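Local coordinates for protein leucine--tRNA ligase (Agrobacterium radiobacter, PDB 5AH5) that probably joins leucine to tRNA(Leu) at the expense of ATP, as a class I aminoacyl-tRNA synthetase, at residues Trp12-Lys15 with Trp16-Arg20; Arg464-Ser467 with Trp468-Lys472; Tyr801-Val804 with Pro805-Ile808; Ala197-Leu200 with Leu201-Glu205. All coordinates share one frame; numbering follows the deposited sequence.

Four short-range contacts mark separate places along the chain, and since each joins adjoining segments, they follow in series without nesting or crossing. Contact 1 comes first, on the last turns of helix 5-19, which lies against helix 720-729 from far along the sequence. Contact 4 is next, on the short helix 197-202 and the residues after it, tied to helices 212-222 and 533-546. Contact 2 caps the short helix 466-469 and leads into a strand near the zinc site. Contact 3 closes the one tight hairpin among them, between strands 798-804 and 808-813, on the bound tRNA. Contacts 2 and 3 have centres about 81 Å apart, on opposite sides of the chain's centre.

Contact 1 of 4, residues Trp12-Lys15 with Trp16-Arg20; sequences WQQK and WDEKR
Trp12 and Trp16, one helical turn apart, meet on the buried side of helix 5-19, whose last turn ends in a Schellman motif at Arg20. The backbone donors of this stretch are used in regular fashion: Trp16 N reaches Trp12 O at 3.0 Å, and Asp17, Glu18 and Lys19 repeat the i to i+4 bond. Trp12 O does a second service, lying 3.3 Å above the Trp16 ring plane and toward its rim. The CG of Gln13 packs on Trp16 CZ3 at 3.8 Å, while its amide NE2 is bound by His721. Both indole nitrogens find carboxylates on helix 720-729, Trp12 NE1 at Glu725 and Trp16 NE1 at Glu724, so both N-H groups keep a hydrogen-bond partner although the rings are buried. The outward side suits long charged chains. Glu18 CG sits between its backbone N and carbonyl carbon (chi1 64°), which turns the carboxylate back toward Gln14 and Lys15. Its OE2 makes a long salt bridge to Lys15 NZ (3.6 Å); the bond modelled from Gln14 NE2 to OE1 is so short that its details are doubtful. One water donates to both Gln13 O and Asp17 OD1, and another bridges Lys15 O and Lys19 NZ. Arg20, with phi at 61°, turns the chain out of the helix and brings its N to 2.8 Å from Asp17 O.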
# COMPACT_ATOMS: atom_id res chain seq x y z
N TRP B 12 -6.21 26.11 -17.26
CA TRP B 12 -6.91 25.81 -15.98
C TRP B 12 -5.96 25.40 -14.89
O TRP B 12 -6.15 25.77 -13.74
CB TRP B 12 -8.10 24.77 -16.15
CG TRP B 12 -9.18 25.40 -16.99
CD1 TRP B 12 -9.52 25.09 -18.26
CD2 TRP B 12 -9.89 26.60 -16.67
NE1 TRP B 12 -10.47 25.97 -18.73
CE2 TRP B 12 -10.72 26.90 -17.77
CE3 TRP B 12 -9.97 27.39 -15.52
CZ2 TRP B 12 -11.60 27.99 -17.77
CZ3 TRP B 12 -10.87 28.50 -15.51
CH2 TRP B 12 -11.65 28.78 -16.64
N GLN B 13 -4.93 24.63 -15.25
CA GLN B 13 -3.88 24.26 -14.29
C GLN B 13 -3.24 25.52 -13.70
O GLN B 13 -3.03 25.62 -12.51
CB GLN B 13 -2.82 23.38 -14.97
CG GLN B 13 -3.29 21.96 -15.18
CD GLN B 13 -2.61 21.26 -16.34
OE1 GLN B 13 -1.57 21.71 -16.83
NE2 GLN B 13 -3.19 20.15 -16.80
N GLN B 14 -3.08 26.55 -14.50
CA GLN B 14 -2.44 27.74 -13.98
C GLN B 14 -3.40 28.50 -13.05
O GLN B 14 -3.04 28.96 -11.94
CB GLN B 14 -1.88 28.57 -15.12
CG GLN B 14 -0.75 29.45 -14.64
CD GLN B 14 -0.83 30.79 -15.23
OE1 GLN B 14 -0.40 31.02 -16.36
NE2 GLN B 14 -1.41 31.71 -14.47
N LYS B 15 -4.68 28.52 -13.41
CA LYS B 15 -5.71 29.14 -12.55
C LYS B 15 -5.73 28.51 -11.17
O LYS B 15 -5.74 29.22 -10.13
CB LYS B 15 -7.08 29.02 -13.20
CG LYS B 15 -7.25 29.89 -14.44
CD LYS B 15 -6.96 31.34 -14.11
CE LYS B 15 -7.73 32.27 -15.01
NZ LYS B 15 -6.89 33.41 -15.40
N TRP B 16 -5.73 27.17 -11.13
CA TRP B 16 -5.71 26.42 -9.84
C TRP B 16 -4.43 26.75 -9.02
O TRP B 16 -4.50 26.99 -7.80
CB TRP B 16 -5.77 24.91 -10.02
CG TRP B 16 -6.97 24.36 -10.71
CD1 TRP B 16 -8.27 24.76 -10.54
CD2 TRP B 16 -7.00 23.29 -11.64
NE1 TRP B 16 -9.08 24.05 -11.34
CE2 TRP B 16 -8.35 23.14 -12.03
CE3 TRP B 16 -6.04 22.44 -12.18
CZ2 TRP B 16 -8.76 22.16 -12.96
CZ3 TRP B 16 -6.43 21.50 -13.12
CH2 TRP B 16 -7.81 21.34 -13.50
N ASP B 17 -3.28 26.73 -9.69
CA ASP B 17 -1.97 27.15 -9.10
C ASP B 17 -2.14 28.54 -8.48
O ASP B 17 -1.94 28.70 -7.27
CB ASP B 17 -0.82 27.21 -10.14
CG ASP B 17 -0.45 25.85 -10.75
OD1 ASP B 17 -0.55 24.83 -10.03
OD2 ASP B 17 -0.01 25.77 -11.95
N GLU B 18 -2.58 29.51 -9.26
CA GLU B 18 -2.61 30.86 -8.76
C GLU B 18 -3.57 31.08 -7.63
O GLU B 18 -3.24 31.84 -6.71
CB GLU B 18 -2.60 31.94 -9.87
CG GLU B 18 -3.74 32.06 -10.83
CD GLU B 18 -3.32 32.73 -12.17
OE1 GLU B 18 -2.08 32.87 -12.40
OE2 GLU B 18 -4.21 33.08 -13.00
N LYS B 19 -4.67 30.31 -7.57
CA LYS B 19 -5.54 30.38 -6.37
C LYS B 19 -5.06 29.55 -5.22
O LYS B 19 -5.65 29.61 -4.17
CB LYS B 19 -6.99 29.95 -6.69
CG LYS B 19 -7.76 30.99 -7.49
CD LYS B 19 -8.40 32.06 -6.61
CE LYS B 19 -8.87 33.27 -7.42
NZ LYS B 19 -7.80 33.84 -8.28
N ARG B 20 -3.97 28.80 -5.38
CA ARG B 20 -3.44 27.97 -4.27
C ARG B 20 -4.40 26.93 -3.75
O ARG B 20 -4.28 26.47 -2.60
CB ARG B 20 -2.90 28.82 -3.07
CG ARG B 20 -2.08 30.06 -3.44
CD ARG B 20 -0.91 29.72 -4.40
NE ARG B 20 0.07 28.87 -3.78
CZ ARG B 20 0.88 27.99 -4.37
NH1 ARG B 20 0.92 27.75 -5.68
NH2 ARG B 20 1.70 27.33 -3.59
O HOH W 1 -2.84 23.17 -10.97
O HOH W 2 -6.88 31.75 -10.63

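Contact 2 of 4, residues Arg464-Ser467 with Trp468-Lys472; sequences RDES and WMKAK
Asp465 and Trp468 meet at the start of helix 466-469, where Asp465 is the N-cap. With its CG anti to the backbone N (chi1 -172°), the carboxylate swings over the first turn, and OD1 accepts from Trp468 N at 3.0 Å. The bond is straight at the hydrogen (167°), although the donor stands well above the carboxylate plane. Aspartate suits this place because its short side chain can satisfy an amide that has no earlier carbonyl to bind, and its negative charge probably favours the helix N terminus. This is the tight part: Asp465 CG also lies 3.4 Å from Trp468 CB, and Asp465 O takes Met469 N at 2.9 Å. Met469 curls so that its SD lies in plane at the edge of the Trp468 ring. The other side is looser. Glu466 and Lys470, both exposed, extend toward solvent, and their ion pair is long, with Glu466 OE1 3.9 Å from Lys470 NZ. Lys470 N bonds Glu466 O and, weakly, Ser467 O as the helix ends. Trp468 NE1 bonds Leu448 O in a neighbouring loop, and from Lys470 the chain runs on as strand 470-472, pairing antiparallel with strand 479-482 close to the zinc-binding Cys473 and Cys476.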
# COMPACT_ATOMS: atom_id res chain seq x y z
N ARG B 464 36.24 2.24 -2.05
CA ARG B 464 37.29 2.45 -3.03
C ARG B 464 37.75 3.88 -3.05
O ARG B 464 38.67 4.22 -3.82
CB ARG B 464 36.76 2.12 -4.43
CG ARG B 464 36.36 0.67 -4.57
CD ARG B 464 35.47 0.44 -5.79
NE ARG B 464 34.73 -0.79 -5.62
CZ ARG B 464 33.71 -1.18 -6.37
NH1 ARG B 464 33.30 -0.47 -7.41
NH2 ARG B 464 33.10 -2.29 -6.03
N ASP B 465 37.05 4.73 -2.30
CA ASP B 465 37.26 6.16 -2.36
C ASP B 465 37.96 6.51 -1.10
O ASP B 465 37.31 6.80 -0.11
CB ASP B 465 35.94 6.94 -2.41
CG ASP B 465 36.17 8.42 -2.66
OD1 ASP B 465 37.23 8.93 -2.18
OD2 ASP B 465 35.34 9.07 -3.35
N GLU B 466 39.29 6.55 -1.17
CA GLU B 466 40.13 6.69 0.01
C GLU B 466 39.99 8.02 0.70
O GLU B 466 39.98 8.01 1.90
CB GLU B 466 41.64 6.41 -0.32
CG GLU B 466 42.48 6.15 0.92
CD GLU B 466 43.95 5.76 0.62
OE1 GLU B 466 44.69 6.60 0.07
OE2 GLU B 466 44.33 4.60 0.94
N SER B 467 39.86 9.14 -0.02
CA SER B 467 39.69 10.39 0.70
C SER B 467 38.31 10.49 1.31
O SER B 467 38.18 10.87 2.49
CB SER B 467 40.01 11.63 -0.10
OG SER B 467 39.54 11.56 -1.40
N TRP B 468 37.28 10.04 0.59
CA TRP B 468 35.91 10.02 1.26
C TRP B 468 35.92 9.12 2.49
O TRP B 468 35.39 9.47 3.54
CB TRP B 468 34.87 9.63 0.26
CG TRP B 468 33.44 9.77 0.84
CD1 TRP B 468 32.60 10.84 0.72
CD2 TRP B 468 32.74 8.79 1.57
NE1 TRP B 468 31.41 10.56 1.35
CE2 TRP B 468 31.49 9.31 1.91
CE3 TRP B 468 33.05 7.50 1.98
CZ2 TRP B 468 30.52 8.57 2.61
CZ3 TRP B 468 32.10 6.77 2.69
CH2 TRP B 468 30.87 7.33 3.03
N MET B 469 36.58 7.97 2.44
CA MET B 469 36.61 7.07 3.60
C MET B 469 37.34 7.54 4.88
O MET B 469 37.06 7.04 6.00
CB MET B 469 37.20 5.71 3.18
CG MET B 469 36.30 4.90 2.25
SD MET B 469 34.84 4.28 3.13
CE MET B 469 35.50 2.91 4.05
N LYS B 470 38.33 8.42 4.71
CA LYS B 470 39.12 8.96 5.83
C LYS B 470 38.28 9.81 6.75
O LYS B 470 37.60 10.70 6.29
CB LYS B 470 40.28 9.85 5.32
CG LYS B 470 41.42 9.03 4.75
CD LYS B 470 42.53 9.88 4.15
CE LYS B 470 43.69 8.98 3.69
NZ LYS B 470 44.50 9.55 2.57
N ALA B 471 38.34 9.51 8.04
CA ALA B 471 37.57 10.24 9.04
C ALA B 471 38.27 10.24 10.41
O ALA B 471 38.88 9.24 10.83
CB ALA B 471 36.20 9.60 9.17
N LYS B 472 38.14 11.34 11.13
CA LYS B 472 38.57 11.36 12.52
C LYS B 472 37.57 10.63 13.41
O LYS B 472 36.37 10.83 13.29
CB LYS B 472 38.75 12.81 13.02
CG LYS B 472 39.78 13.64 12.26
CD LYS B 472 41.12 12.94 12.11
CE LYS B 472 42.13 13.87 11.45
NZ LYS B 472 43.36 13.11 11.11

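Contact 3 of 4, residues Tyr801-Val804 with Pro805-Ile808; sequences YRYV and PNRI. With nucleotides of chain D.
A classic beta bulge, in which Arg807 and Ile808 both face Val804, closes the hairpin between strands 798-804 and 808-813 where it meets the tRNA. Val804 O accepts from two amides, Arg807 N at 2.9 Å and Ile808 N at 3.1 Å, and Val804 N returns a bond to Ile808 O. On one side of the turn, Tyr803 lays its ring over the chain with Pro805 N 3.9 Å above the ring centre, and its OH accepts from Asn806 N at 3.3 Å; proline, with its fixed phi, suits the turn. The other side carries the RNA. In chain D, the bases of G19 and C64 lie edge to edge at Watson-Crick spacing. Arg802 lies along this pair, with CG 3.3 Å from C64 N3 and the guanidinium face under G19 O6 and C64 N4. Branched aliphatic chains fit the flat base: Val804 CG2 and Ile808 CG2 rest on G19, the latter 3.7 Å from N3. Arg807 brings NH2 to 3.2 Å from G19 O2', while C17 N4 of chain D sits over its guanidinium. Such contacts are consistent with recognition resting largely on the RNA's shape, probably aided by arginine charge.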
# COMPACT_ATOMS: atom_id res chain seq x y z
N TYR B 801 -47.71 -8.85 6.29
CA TYR B 801 -46.96 -8.19 5.28
C TYR B 801 -45.76 -7.49 5.92
O TYR B 801 -45.77 -7.13 7.09
CB TYR B 801 -47.85 -7.23 4.53
CG TYR B 801 -48.32 -6.07 5.33
CD1 TYR B 801 -47.53 -4.97 5.51
CD2 TYR B 801 -49.57 -6.07 5.92
CE1 TYR B 801 -47.94 -3.90 6.28
CE2 TYR B 801 -49.99 -5.00 6.68
CZ TYR B 801 -49.16 -3.92 6.84
OH TYR B 801 -49.56 -2.84 7.58
N ARG B 802 -44.71 -7.35 5.12
CA ARG B 802 -43.52 -6.59 5.46
C ARG B 802 -43.47 -5.37 4.53
O ARG B 802 -43.29 -5.53 3.33
CB ARG B 802 -42.33 -7.47 5.20
CG ARG B 802 -41.01 -6.74 5.41
CD ARG B 802 -40.71 -6.64 6.89
NE ARG B 802 -39.89 -5.50 7.25
CZ ARG B 802 -39.31 -5.38 8.44
NH1 ARG B 802 -39.43 -6.36 9.37
NH2 ARG B 802 -38.58 -4.30 8.69
N TYR B 803 -43.65 -4.18 5.06
CA TYR B 803 -43.58 -2.97 4.34
C TYR B 803 -42.31 -2.24 4.80
O TYR B 803 -42.16 -1.94 5.98
CB TYR B 803 -44.79 -2.10 4.65
CG TYR B 803 -44.69 -0.76 4.04
CD1 TYR B 803 -44.39 -0.63 2.67
CD2 TYR B 803 -44.86 0.41 4.79
CE1 TYR B 803 -44.29 0.60 2.08
CE2 TYR B 803 -44.70 1.66 4.19
CZ TYR B 803 -44.40 1.74 2.85
OH TYR B 803 -44.28 2.93 2.18
N VAL B 804 -41.41 -1.96 3.87
CA VAL B 804 -40.25 -1.14 4.19
C VAL B 804 -40.51 0.16 3.45
O VAL B 804 -40.57 0.13 2.23
CB VAL B 804 -38.99 -1.79 3.67
CG1 VAL B 804 -37.75 -0.90 3.95
CG2 VAL B 804 -38.82 -3.14 4.34
N PRO B 805 -40.69 1.30 4.18
CA PRO B 805 -41.15 2.56 3.55
C PRO B 805 -40.38 2.98 2.36
O PRO B 805 -39.16 2.88 2.35
CB PRO B 805 -41.01 3.59 4.65
CG PRO B 805 -41.22 2.81 5.91
CD PRO B 805 -40.50 1.49 5.64
N ASN B 806 -41.13 3.38 1.33
CA ASN B 806 -40.62 3.75 0.06
C ASN B 806 -39.67 2.73 -0.59
O ASN B 806 -38.99 3.10 -1.54
CB ASN B 806 -39.95 5.12 0.20
CG ASN B 806 -40.85 6.18 0.87
OD1 ASN B 806 -42.08 6.29 0.63
ND2 ASN B 806 -40.24 6.97 1.72
N ARG B 807 -39.62 1.46 -0.13
CA ARG B 807 -38.68 0.47 -0.72
C ARG B 807 -39.42 -0.73 -1.27
O ARG B 807 -39.32 -1.01 -2.46
CB ARG B 807 -37.60 -0.02 0.26
CG ARG B 807 -36.77 1.10 0.91
CD ARG B 807 -35.37 1.36 0.34
NE ARG B 807 -34.55 0.17 0.03
CZ ARG B 807 -34.01 -0.68 0.91
NH1 ARG B 807 -34.20 -0.55 2.23
NH2 ARG B 807 -33.27 -1.69 0.47
N ILE B 808 -40.15 -1.44 -0.41
CA ILE B 808 -40.78 -2.67 -0.85
C ILE B 808 -42.02 -3.05 -0.02
O ILE B 808 -42.11 -2.68 1.14
CB ILE B 808 -39.76 -3.77 -0.85
CG1 ILE B 808 -40.24 -4.90 -1.75
CG2 ILE B 808 -39.45 -4.24 0.57
CD1 ILE B 808 -39.15 -5.72 -2.37
P G D 19 -30.28 -5.57 -0.43
OP1 G D 19 -29.59 -5.90 -1.68
OP2 G D 19 -30.16 -4.30 0.26
O5' G D 19 -31.85 -5.72 -0.73
C5' G D 19 -32.35 -6.73 -1.66
C4' G D 19 -33.81 -6.48 -1.96
O4' G D 19 -34.57 -6.71 -0.74
C3' G D 19 -34.13 -5.03 -2.36
O3' G D 19 -35.11 -4.88 -3.34
C2' G D 19 -34.65 -4.41 -1.08
O2' G D 19 -35.44 -3.26 -1.19
C1' G D 19 -35.40 -5.59 -0.49
N9 G D 19 -35.65 -5.53 0.94
C8 G D 19 -35.02 -4.76 1.89
N7 G D 19 -35.46 -4.97 3.10
C5 G D 19 -36.42 -5.97 2.95
C6 G D 19 -37.22 -6.63 3.91
O6 G D 19 -37.23 -6.48 5.14
N1 G D 19 -38.06 -7.56 3.33
C2 G D 19 -38.12 -7.84 1.98
N2 G D 19 -38.99 -8.80 1.61
N3 G D 19 -37.38 -7.23 1.07
C4 G D 19 -36.55 -6.32 1.62
P C D 64 -39.26 -15.27 9.15
OP1 C D 64 -39.99 -14.51 10.16
OP2 C D 64 -39.26 -16.75 9.09
O5' C D 64 -39.83 -14.78 7.75
C5' C D 64 -41.01 -15.35 7.19
C4' C D 64 -41.34 -14.61 5.91
O4' C D 64 -41.66 -13.22 6.19
C3' C D 64 -40.21 -14.54 4.91
O3' C D 64 -40.12 -15.75 4.17
C2' C D 64 -40.64 -13.36 4.05
O2' C D 64 -41.66 -13.75 3.17
C1' C D 64 -41.21 -12.41 5.10
N1 C D 64 -40.24 -11.42 5.59
C2 C D 64 -39.92 -10.30 4.79
O2 C D 64 -40.44 -10.20 3.67
N3 C D 64 -39.01 -9.41 5.24
C4 C D 64 -38.46 -9.56 6.45
N4 C D 64 -37.59 -8.63 6.87
C5 C D 64 -38.78 -10.67 7.29
C6 C D 64 -39.64 -11.58 6.81
P C D 17 -23.39 -2.62 2.97
OP1 C D 17 -22.03 -2.72 3.56
OP2 C D 17 -23.67 -3.31 1.68
O5' C D 17 -24.47 -3.15 4.03
C5' C D 17 -24.85 -2.39 5.20
C4' C D 17 -26.31 -2.61 5.57
O4' C D 17 -27.12 -1.52 5.09
C3' C D 17 -27.00 -3.85 4.99
O3' C D 17 -26.64 -4.98 5.80
C2' C D 17 -28.49 -3.44 4.87
O2' C D 17 -29.44 -4.01 5.74
C1' C D 17 -28.47 -1.93 5.15
N1 C D 17 -29.30 -1.08 4.26
C2 C D 17 -29.00 -0.98 2.89
O2 C D 17 -28.04 -1.62 2.43
N3 C D 17 -29.77 -0.20 2.09
C4 C D 17 -30.80 0.47 2.61
N4 C D 17 -31.53 1.23 1.80
C5 C D 17 -31.13 0.39 4.00
C6 C D 17 -30.36 -0.39 4.78

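Contact 4 of 4, residues Ala197-Leu200 with Leu201-Glu205; sequences ADRL and LDDLE
Asp203 folds back on Arg199, its carboxylate standing over the carbonyl it faces one turn earlier: CG anti to its own carbonyl carbon (chi1 -60°) brings OD2 to 3.0 Å from Arg199 O. Both are acceptors, so nothing bonds there directly; OD2 has a salt bridge to Lys542, which probably offsets some of the repulsion from the carbonyl and from nearby Asp553. The amide of Asp203 does bond Arg199 O, at 3.0 Å, but from 40° out of the carbonyl plane. Arg199 itself reaches outward, bent at chi3, and its NH2 forms a salt bridge to Asp546; its NH1 is 5.5 Å from Asp203 OD2, too far for contact. Asp198 and Asp202 project from the same side of the helix, one turn apart. Two like charges would probably repel, but both OD1 atoms form salt bridges to Arg224 NH1, and Asp198 OD1 also bonds Tyr410 OH. Their backbones join by the straighter bond, Asp202 N to Asp198 O (171°). These residues make up the short helix 197-202 and what follows it, where the regular i to i+4 pattern gives way: Leu204 N bonds Leu201 O only weakly and Glu205 N reaches Asp202 O, each three residues back. The leucines occupy the buried side, as apolar chains should. Leu201 lays CB 3.3 Å from Ala197 O, and its side chain touches Arg219 on helix 212-222, while Leu200 packs against Ile222 of the same helix and Lys542 of helix 533-546. Leu204 brings CG 3.4 Å from Leu200 O, a carbonyl that accepts a hydrogen bond from Arg538 NH1.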
# COMPACT_ATOMS: atom_id res chain seq x y z
N ALA B 197 7.51 -8.03 16.40
CA ALA B 197 6.74 -8.93 15.55
C ALA B 197 5.36 -9.27 16.12
O ALA B 197 4.41 -9.43 15.36
CB ALA B 197 7.51 -10.21 15.28
N ASP B 198 5.27 -9.40 17.43
CA ASP B 198 4.00 -9.61 18.08
C ASP B 198 3.00 -8.46 17.86
O ASP B 198 1.84 -8.70 17.60
CB ASP B 198 4.19 -9.83 19.60
CG ASP B 198 4.57 -11.26 19.96
OD1 ASP B 198 4.45 -12.20 19.14
OD2 ASP B 198 4.95 -11.44 21.13
N ARG B 199 3.46 -7.23 18.01
CA ARG B 199 2.62 -6.08 17.74
C ARG B 199 2.23 -5.89 16.28
O ARG B 199 1.12 -5.42 16.01
CB ARG B 199 3.31 -4.85 18.16
CG ARG B 199 3.36 -4.64 19.64
CD ARG B 199 3.41 -3.14 19.85
NE ARG B 199 4.64 -2.69 20.37
CZ ARG B 199 5.07 -1.44 20.30
NH1 ARG B 199 4.40 -0.47 19.65
NH2 ARG B 199 6.24 -1.18 20.87
N LEU B 200 3.15 -6.19 15.37
CA LEU B 200 2.87 -6.21 13.96
C LEU B 200 1.77 -7.25 13.62
O LEU B 200 0.88 -6.99 12.81
CB LEU B 200 4.15 -6.54 13.16
CG LEU B 200 5.20 -5.43 13.15
CD1 LEU B 200 6.52 -5.95 12.54
CD2 LEU B 200 4.68 -4.17 12.43
N LEU B 201 1.83 -8.41 14.25
CA LEU B 201 0.90 -9.49 13.99
C LEU B 201 -0.46 -9.19 14.63
O LEU B 201 -1.46 -9.15 13.94
CB LEU B 201 1.50 -10.79 14.52
CG LEU B 201 0.73 -12.08 14.27
CD1 LEU B 201 0.35 -12.24 12.80
CD2 LEU B 201 1.58 -13.25 14.75
N ASP B 202 -0.50 -8.91 15.94
CA ASP B 202 -1.75 -8.64 16.64
C ASP B 202 -2.48 -7.34 16.22
O ASP B 202 -3.73 -7.28 16.29
CB ASP B 202 -1.53 -8.63 18.16
CG ASP B 202 -0.91 -9.96 18.71
OD1 ASP B 202 -0.89 -10.99 17.99
OD2 ASP B 202 -0.43 -9.96 19.87
N ASP B 203 -1.74 -6.29 15.82
CA ASP B 203 -2.39 -5.04 15.44
C ASP B 203 -3.03 -5.11 14.06
O ASP B 203 -3.80 -4.23 13.72
CB ASP B 203 -1.45 -3.82 15.53
CG ASP B 203 -0.92 -3.57 16.93
OD1 ASP B 203 -1.46 -4.15 17.92
OD2 ASP B 203 0.08 -2.80 17.06
N LEU B 204 -2.75 -6.16 13.27
CA LEU B 204 -3.54 -6.45 12.07
C LEU B 204 -5.06 -6.58 12.33
O LEU B 204 -5.86 -6.19 11.46
CB LEU B 204 -3.07 -7.72 11.38
CG LEU B 204 -1.69 -7.58 10.73
CD1 LEU B 204 -1.10 -8.94 10.47
CD2 LEU B 204 -1.73 -6.79 9.46
N GLU B 205 -5.45 -7.12 13.48
CA GLU B 205 -6.87 -7.23 13.82
C GLU B 205 -7.57 -5.86 13.87
O GLU B 205 -8.75 -5.78 13.55
CB GLU B 205 -7.08 -7.97 15.15
CG GLU B 205 -6.81 -9.48 15.11
CD GLU B 205 -6.83 -10.14 16.50
OE1 GLU B 205 -7.90 -10.17 17.18
OE2 GLU B 205 -5.75 -10.64 16.92